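Local coordinates for purine-binding protein BAB2_0673 (Brucella melitensis biovar Abortus, PDB 3S99) that binds adenine and probably other purines such as guanine, and may serve an ABC-type uptake system for these ligands, at residues T121-G135 with W271-V285. Sequence-based numbering, arbitrary orientation.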
loop_
_atom_site.group_PDB
_atom_site.type_symbol
_atom_site.label_atom_id
_atom_site.label_comp_id
_atom_site.label_asym_id
_atom_site.label_seq_id
_atom_site.Cartn_x
_atom_site.Cartn_y
_atom_site.Cartn_z
ATOM N N THR A 121 8.191 -16.267 -6.337
ATOM C CA THR A 121 7.844 -17.381 -5.466
ATOM C C THR A 121 8.888 -18.516 -5.603
ATOM O O THR A 121 9.788 -18.464 -6.454
ATOM C CB THR A 121 6.423 -17.882 -5.803
ATOM O OG1 THR A 121 6.308 -18.125 -7.208
ATOM C CG2 THR A 121 5.365 -16.862 -5.416
ATOM N N ALA A 122 8.731 -19.555 -4.793
ATOM C CA ALA A 122 9.581 -20.719 -4.791
ATOM C C ALA A 122 8.712 -21.870 -4.269
ATOM O O ALA A 122 7.599 -21.621 -3.767
ATOM C CB ALA A 122 10.813 -20.481 -3.820
ATOM N N ASP A 123 9.211 -23.095 -4.284
ATOM C CA ASP A 123 8.429 -24.222 -3.741
ATOM C C ASP A 123 7.955 -24.060 -2.291
ATOM O O ASP A 123 6.928 -24.636 -1.904
ATOM C CB ASP A 123 9.139 -25.561 -3.952
ATOM C CG ASP A 123 10.548 -25.611 -3.329
ATOM O OD1 ASP A 123 10.723 -25.071 -2.241
ATOM O OD2 ASP A 123 11.500 -26.181 -3.946
ATOM N N ASN A 124 8.710 -23.294 -1.497
ATOM C CA ASN A 124 8.354 -22.949 -0.119
ATOM C C ASN A 124 8.207 -21.426 0.153
ATOM O O ASN A 124 8.446 -20.973 1.283
ATOM C CB ASN A 124 9.393 -23.525 0.850
ATOM C CG ASN A 124 10.769 -22.859 0.727
ATOM O OD1 ASN A 124 11.128 -22.320 -0.324
ATOM N ND2 ASN A 124 11.553 -22.917 1.816
ATOM N N MET A 125 7.847 -20.658 -0.872
ATOM C CA MET A 125 7.692 -19.190 -0.776
ATOM C C MET A 125 6.484 -18.741 -1.623
ATOM O O MET A 125 6.458 -18.992 -2.815
ATOM C CB MET A 125 8.928 -18.474 -1.330
ATOM C CG MET A 125 8.906 -16.959 -1.184
ATOM S SD MET A 125 10.302 -16.229 -2.063
ATOM C CE MET A 125 9.766 -14.509 -2.111
ATOM N N SER A 126 5.541 -18.062 -0.973
ATOM C CA SER A 126 4.409 -17.422 -1.578
ATOM C C SER A 126 4.646 -15.917 -1.623
ATOM O O SER A 126 5.486 -15.367 -0.895
ATOM C CB SER A 126 3.122 -17.735 -0.791
ATOM O OG SER A 126 2.769 -19.097 -0.917
ATOM N N ALA A 127 3.884 -15.265 -2.481
ATOM C CA ALA A 127 3.940 -13.840 -2.691
ATOM C C ALA A 127 2.536 -13.326 -2.597
ATOM O O ALA A 127 1.630 -13.756 -3.324
ATOM C CB ALA A 127 4.538 -13.480 -4.093
ATOM N N TYR A 128 2.357 -12.336 -1.752
ATOM C CA TYR A 128 1.056 -11.780 -1.561
ATOM C C TYR A 128 1.077 -10.287 -1.788
ATOM O O TYR A 128 1.743 -9.529 -1.072
ATOM C CB TYR A 128 0.485 -12.227 -0.210
ATOM C CG TYR A 128 1.200 -11.691 1.051
ATOM C CD1 TYR A 128 2.348 -12.294 1.538
ATOM C CD2 TYR A 128 0.702 -10.587 1.741
ATOM C CE1 TYR A 128 2.981 -11.813 2.680
ATOM C CE2 TYR A 128 1.326 -10.100 2.861
ATOM C CZ TYR A 128 2.463 -10.731 3.344
ATOM O OH TYR A 128 3.082 -10.265 4.480
ATOM N N ASN A 129 0.348 -9.874 -2.827
ATOM C CA ASN A 129 0.291 -8.490 -3.264
ATOM C C ASN A 129 -1.150 -7.952 -3.205
ATOM O O ASN A 129 -2.102 -8.716 -3.342
ATOM C CB ASN A 129 0.884 -8.411 -4.696
ATOM C CG ASN A 129 1.267 -6.996 -5.095
ATOM O OD1 ASN A 129 1.228 -6.100 -4.259
ATOM N ND2 ASN A 129 1.666 -6.795 -6.376
ATOM N N ALA A 130 -1.304 -6.649 -2.953
ATOM C CA ALA A 130 -2.615 -6.005 -2.876
ATOM C C ALA A 130 -2.703 -4.959 -3.952
ATOM O O ALA A 130 -1.733 -4.241 -4.182
ATOM C CB ALA A 130 -2.840 -5.341 -1.513
ATOM N N ARG A 131 -3.868 -4.845 -4.589
ATOM C CA ARG A 131 -4.091 -3.792 -5.573
ATOM C C ARG A 131 -4.378 -2.451 -4.878
ATOM O O ARG A 131 -5.503 -1.925 -4.974
ATOM C CB ARG A 131 -5.269 -4.147 -6.477
ATOM C CG ARG A 131 -5.079 -5.429 -7.257
ATOM C CD ARG A 131 -6.176 -5.631 -8.304
ATOM N NE ARG A 131 -6.020 -6.927 -8.954
ATOM C CZ ARG A 131 -5.272 -7.177 -10.026
ATOM N NH1 ARG A 131 -4.623 -6.212 -10.648
ATOM N NH2 ARG A 131 -5.174 -8.426 -10.495
ATOM N N PHE A 132 -3.372 -1.906 -4.184
ATOM C CA PHE A 132 -3.558 -0.649 -3.480
ATOM C C PHE A 132 -4.077 0.481 -4.389
ATOM O O PHE A 132 -4.789 1.365 -3.952
ATOM C CB PHE A 132 -2.253 -0.158 -2.866
ATOM C CG PHE A 132 -1.485 -1.203 -2.092
ATOM C CD1 PHE A 132 -1.909 -1.618 -0.847
ATOM C CD2 PHE A 132 -0.326 -1.749 -2.607
ATOM C CE1 PHE A 132 -1.192 -2.548 -0.142
ATOM C CE2 PHE A 132 0.411 -2.682 -1.880
ATOM C CZ PHE A 132 -0.044 -3.081 -0.647
ATOM N N TYR A 133 -3.691 0.451 -5.648
ATOM C CA TYR A 133 -4.069 1.477 -6.628
ATOM C C TYR A 133 -5.594 1.565 -6.826
ATOM O O TYR A 133 -6.092 2.568 -7.353
ATOM C CB TYR A 133 -3.349 1.228 -7.968
ATOM C CG TYR A 133 -3.870 0.008 -8.708
ATOM C CD1 TYR A 133 -3.196 -1.195 -8.679
ATOM C CD2 TYR A 133 -5.073 0.062 -9.408
ATOM C CE1 TYR A 133 -3.703 -2.321 -9.348
ATOM C CE2 TYR A 133 -5.582 -1.052 -10.060
ATOM C CZ TYR A 133 -4.879 -2.231 -10.029
ATOM O OH TYR A 133 -5.423 -3.308 -10.664
ATOM N N GLU A 134 -6.341 0.554 -6.394
ATOM C CA GLU A 134 -7.786 0.626 -6.448
ATOM C C GLU A 134 -8.295 1.678 -5.472
ATOM O O GLU A 134 -9.131 2.492 -5.834
ATOM C CB GLU A 134 -8.429 -0.734 -6.188
ATOM C CG GLU A 134 -8.234 -1.730 -7.326
ATOM C CD GLU A 134 -8.914 -3.092 -7.080
ATOM O OE1 GLU A 134 -9.205 -3.403 -5.925
ATOM O OE2 GLU A 134 -9.150 -3.855 -8.050
ATOM N N GLY A 135 -7.715 1.712 -4.264
ATOM C CA GLY A 135 -8.007 2.741 -3.273
ATOM C C GLY A 135 -7.543 4.102 -3.723
ATOM O O GLY A 135 -8.187 5.101 -3.446
ATOM N N TRP A 271 -0.540 -26.141 3.073
ATOM C CA TRP A 271 0.062 -24.898 2.577
ATOM C C TRP A 271 0.842 -25.243 1.327
ATOM O O TRP A 271 1.699 -26.112 1.333
ATOM C CB TRP A 271 1.019 -24.270 3.603
ATOM C CG TRP A 271 1.605 -22.905 3.235
ATOM C CD1 TRP A 271 1.205 -21.702 3.727
ATOM C CD2 TRP A 271 2.716 -22.610 2.350
ATOM N NE1 TRP A 271 1.986 -20.686 3.226
ATOM C CE2 TRP A 271 2.909 -21.208 2.368
ATOM C CE3 TRP A 271 3.544 -23.377 1.544
ATOM C CZ2 TRP A 271 3.905 -20.566 1.610
ATOM C CZ3 TRP A 271 4.538 -22.724 0.761
ATOM C CH2 TRP A 271 4.730 -21.353 0.848
ATOM N N LYS A 272 0.536 -24.537 0.268
ATOM C CA LYS A 272 1.270 -24.648 -0.975
ATOM C C LYS A 272 1.599 -23.253 -1.511
ATOM O O LYS A 272 0.809 -22.279 -1.338
ATOM C CB LYS A 272 0.421 -25.423 -1.980
ATOM C CG LYS A 272 0.182 -26.906 -1.619
ATOM C CD LYS A 272 -0.780 -27.630 -2.624
ATOM C CE LYS A 272 -2.227 -27.218 -2.388
ATOM N NZ LYS A 272 -2.704 -27.737 -1.040
ATOM N N SER A 273 2.726 -23.177 -2.219
ATOM C CA SER A 273 3.220 -21.936 -2.823
ATOM C C SER A 273 2.212 -21.367 -3.810
ATOM O O SER A 273 1.602 -22.111 -4.584
ATOM C CB SER A 273 4.546 -22.223 -3.549
ATOM O OG SER A 273 4.999 -21.138 -4.332
ATOM N N GLN A 274 2.027 -20.046 -3.745
ATOM C CA GLN A 274 1.103 -19.317 -4.589
ATOM C C GLN A 274 1.561 -17.868 -4.696
ATOM O O GLN A 274 2.188 -17.303 -3.763
ATOM C CB GLN A 274 -0.332 -19.346 -4.000
ATOM C CG GLN A 274 -0.467 -18.566 -2.663
ATOM C CD GLN A 274 -1.840 -18.713 -2.053
ATOM O OE1 GLN A 274 -2.550 -19.647 -2.360
ATOM N NE2 GLN A 274 -2.188 -17.827 -1.148
ATOM N N ASN A 275 1.247 -17.273 -5.831
ATOM C CA ASN A 275 1.441 -15.853 -6.116
ATOM C C ASN A 275 0.041 -15.253 -6.355
ATOM O O ASN A 275 -0.707 -15.680 -7.267
ATOM C CB ASN A 275 2.358 -15.728 -7.353
ATOM C CG ASN A 275 2.386 -14.337 -7.959
ATOM O OD1 ASN A 275 1.411 -13.575 -7.899
ATOM N ND2 ASN A 275 3.508 -14.011 -8.593
ATOM N N ILE A 276 -0.311 -14.265 -5.550
ATOM C CA ILE A 276 -1.639 -13.654 -5.628
ATOM C C ILE A 276 -1.547 -12.132 -5.655
ATOM O O ILE A 276 -0.653 -11.516 -5.046
ATOM C CB ILE A 276 -2.568 -14.147 -4.448
ATOM C CG1 ILE A 276 -1.983 -13.815 -3.065
ATOM C CG2 ILE A 276 -2.779 -15.638 -4.529
ATOM C CD1 ILE A 276 -2.583 -12.614 -2.427
ATOM N N TRP A 277 -2.473 -11.522 -6.374
ATOM C CA TRP A 277 -2.586 -10.092 -6.377
ATOM C C TRP A 277 -4.044 -9.793 -6.266
ATOM O O TRP A 277 -4.823 -10.014 -7.215
ATOM C CB TRP A 277 -1.974 -9.489 -7.645
ATOM C CG TRP A 277 -1.747 -8.000 -7.560
ATOM C CD1 TRP A 277 -1.818 -7.211 -6.450
ATOM C CD2 TRP A 277 -1.357 -7.145 -8.633
ATOM N NE1 TRP A 277 -1.498 -5.907 -6.762
ATOM C CE2 TRP A 277 -1.205 -5.839 -8.099
ATOM C CE3 TRP A 277 -1.116 -7.351 -9.995
ATOM C CZ2 TRP A 277 -0.823 -4.738 -8.881
ATOM C CZ3 TRP A 277 -0.711 -6.232 -10.786
ATOM C CH2 TRP A 277 -0.604 -4.942 -10.212
ATOM N N TRP A 278 -4.447 -9.348 -5.077
ATOM C CA TRP A 278 -5.864 -9.178 -4.809
ATOM C C TRP A 278 -6.175 -7.731 -4.435
ATOM O O TRP A 278 -5.298 -6.996 -3.977
ATOM C CB TRP A 278 -6.298 -10.092 -3.669
ATOM C CG TRP A 278 -6.258 -11.555 -3.949
ATOM C CD1 TRP A 278 -6.193 -12.179 -5.180
ATOM C CD2 TRP A 278 -6.323 -12.600 -2.978
ATOM N NE1 TRP A 278 -6.176 -13.544 -5.015
ATOM C CE2 TRP A 278 -6.284 -13.834 -3.681
ATOM C CE3 TRP A 278 -6.417 -12.618 -1.581
ATOM C CZ2 TRP A 278 -6.304 -15.076 -3.024
ATOM C CZ3 TRP A 278 -6.465 -13.860 -0.925
ATOM C CH2 TRP A 278 -6.388 -15.065 -1.647
ATOM N N GLY A 279 -7.447 -7.347 -4.603
ATOM C CA GLY A 279 -7.880 -5.979 -4.372
ATOM C C GLY A 279 -9.137 -5.910 -3.548
ATOM O O GLY A 279 -9.318 -6.679 -2.584
ATOM N N MET A 280 -10.026 -4.997 -3.931
ATOM C CA MET A 280 -11.221 -4.741 -3.148
ATOM C C MET A 280 -12.217 -5.907 -3.217
ATOM O O MET A 280 -12.854 -6.232 -2.214
ATOM C CB MET A 280 -11.885 -3.446 -3.612
ATOM C CG MET A 280 -11.055 -2.208 -3.302
ATOM S SD MET A 280 -11.766 -0.659 -3.888
ATOM C CE MET A 280 -10.849 0.478 -2.841
ATOM N N LYS A 281 -12.355 -6.519 -4.402
ATOM C CA LYS A 281 -13.324 -7.592 -4.600
ATOM C C LYS A 281 -13.040 -8.736 -3.658
ATOM O O LYS A 281 -13.963 -9.315 -3.072
ATOM C CB LYS A 281 -13.306 -8.095 -6.054
ATOM C CG LYS A 281 -14.338 -9.236 -6.355
ATOM C CD LYS A 281 -14.328 -9.525 -7.881
ATOM C CE LYS A 281 -15.329 -10.611 -8.336
ATOM N NZ LYS A 281 -14.880 -11.995 -8.000
ATOM N N GLU A 282 -11.746 -9.055 -3.528
ATOM C CA GLU A 282 -11.289 -10.183 -2.754
ATOM C C GLU A 282 -11.156 -9.820 -1.278
ATOM O O GLU A 282 -10.952 -10.700 -0.453
ATOM C CB GLU A 282 -9.934 -10.675 -3.262
ATOM C CG GLU A 282 -9.940 -11.173 -4.713
ATOM C CD GLU A 282 -9.616 -10.096 -5.718
ATOM O OE1 GLU A 282 -9.602 -8.900 -5.324
ATOM O OE2 GLU A 282 -9.378 -10.444 -6.904
ATOM N N GLY A 283 -11.203 -8.526 -0.965
ATOM C CA GLY A 283 -11.197 -8.057 0.411
ATOM C C GLY A 283 -9.864 -7.701 1.051
ATOM O O GLY A 283 -9.806 -7.508 2.259
ATOM N N LEU A 284 -8.802 -7.588 0.258
ATOM C CA LEU A 284 -7.482 -7.367 0.783
ATOM C C LEU A 284 -7.260 -5.857 0.974
ATOM O O LEU A 284 -6.456 -5.443 1.782
ATOM C CB LEU A 284 -6.415 -7.987 -0.144
ATOM C CG LEU A 284 -5.058 -8.376 0.448
ATOM C CD1 LEU A 284 -5.187 -9.401 1.660
ATOM C CD2 LEU A 284 -4.131 -8.941 -0.662
ATOM N N VAL A 285 -7.986 -5.057 0.200
ATOM C CA VAL A 285 -7.948 -3.615 0.295
ATOM C C VAL A 285 -9.376 -3.095 0.501
ATOM O O VAL A 285 -10.308 -3.550 -0.169
ATOM C CB VAL A 285 -7.328 -3.011 -1.012
ATOM C CG1 VAL A 285 -7.477 -1.480 -1.028
ATOM C CG2 VAL A 285 -5.871 -3.426 -1.107
HETATM O O HOH W 1 5.758 -16.072 -8.749
HETATM O O HOH W 2 -7.259 -9.514 -8.433
HETATM O O HOH W 3 -11.246 -5.347 -6.884
#
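Ala127 N donates to Gln274 O at 2.9 Å, the first rung of a parallel ladder in which Ile276 N bonds Ala127 O, Asn129 N bonds Ile276 O, Trp278 N bonds Asn129 O and Arg131 N bonds Trp278 O. One rung earlier a side chain takes over: Gln274 N donates to Ser126 OG at 3.1 Å. Strands 125-130 and 275-278 run 12° from parallel.

The Trp277 indole, its CG anti to the backbone N (chi1 -166°), leans across strand 125-130, between the Asn129 and Arg131 side chains. Its NE1 donates to Ala130 O at 3.1 Å; the oxygen lies in the indole plane, but NE1 stands above the carbonyl plane, off the lone pairs. The Asn129 amide lies over one indole face, planes 3° apart, and on the opposite face rests the Arg131 guanidinium, in a cation-pi stack with CZ 4.5 Å from the six-membered ring centroid. Every arm of that guanidinium has an acceptor: NE a water shared with Trp277 O and Glu282 OE2, NH1 Tyr133 OH, NH2 a salt bridge to Asp337.

Beyond the strands, Met280 N donates to Glu134 OE1 at 2.7 Å, nearly along the C-O axis, while Glu134 OE2 lies 2.8 Å from a water, probably as acceptor; that water also accepts from Lys281 N.

Strand 275-278 is outermost in one domain's six-stranded parallel sheet, beside 125-130; both segments run on toward the second domain, into helix 132-146 and strand 285-287, as in the crossing segments of a two-domain periplasmic binding protein fold.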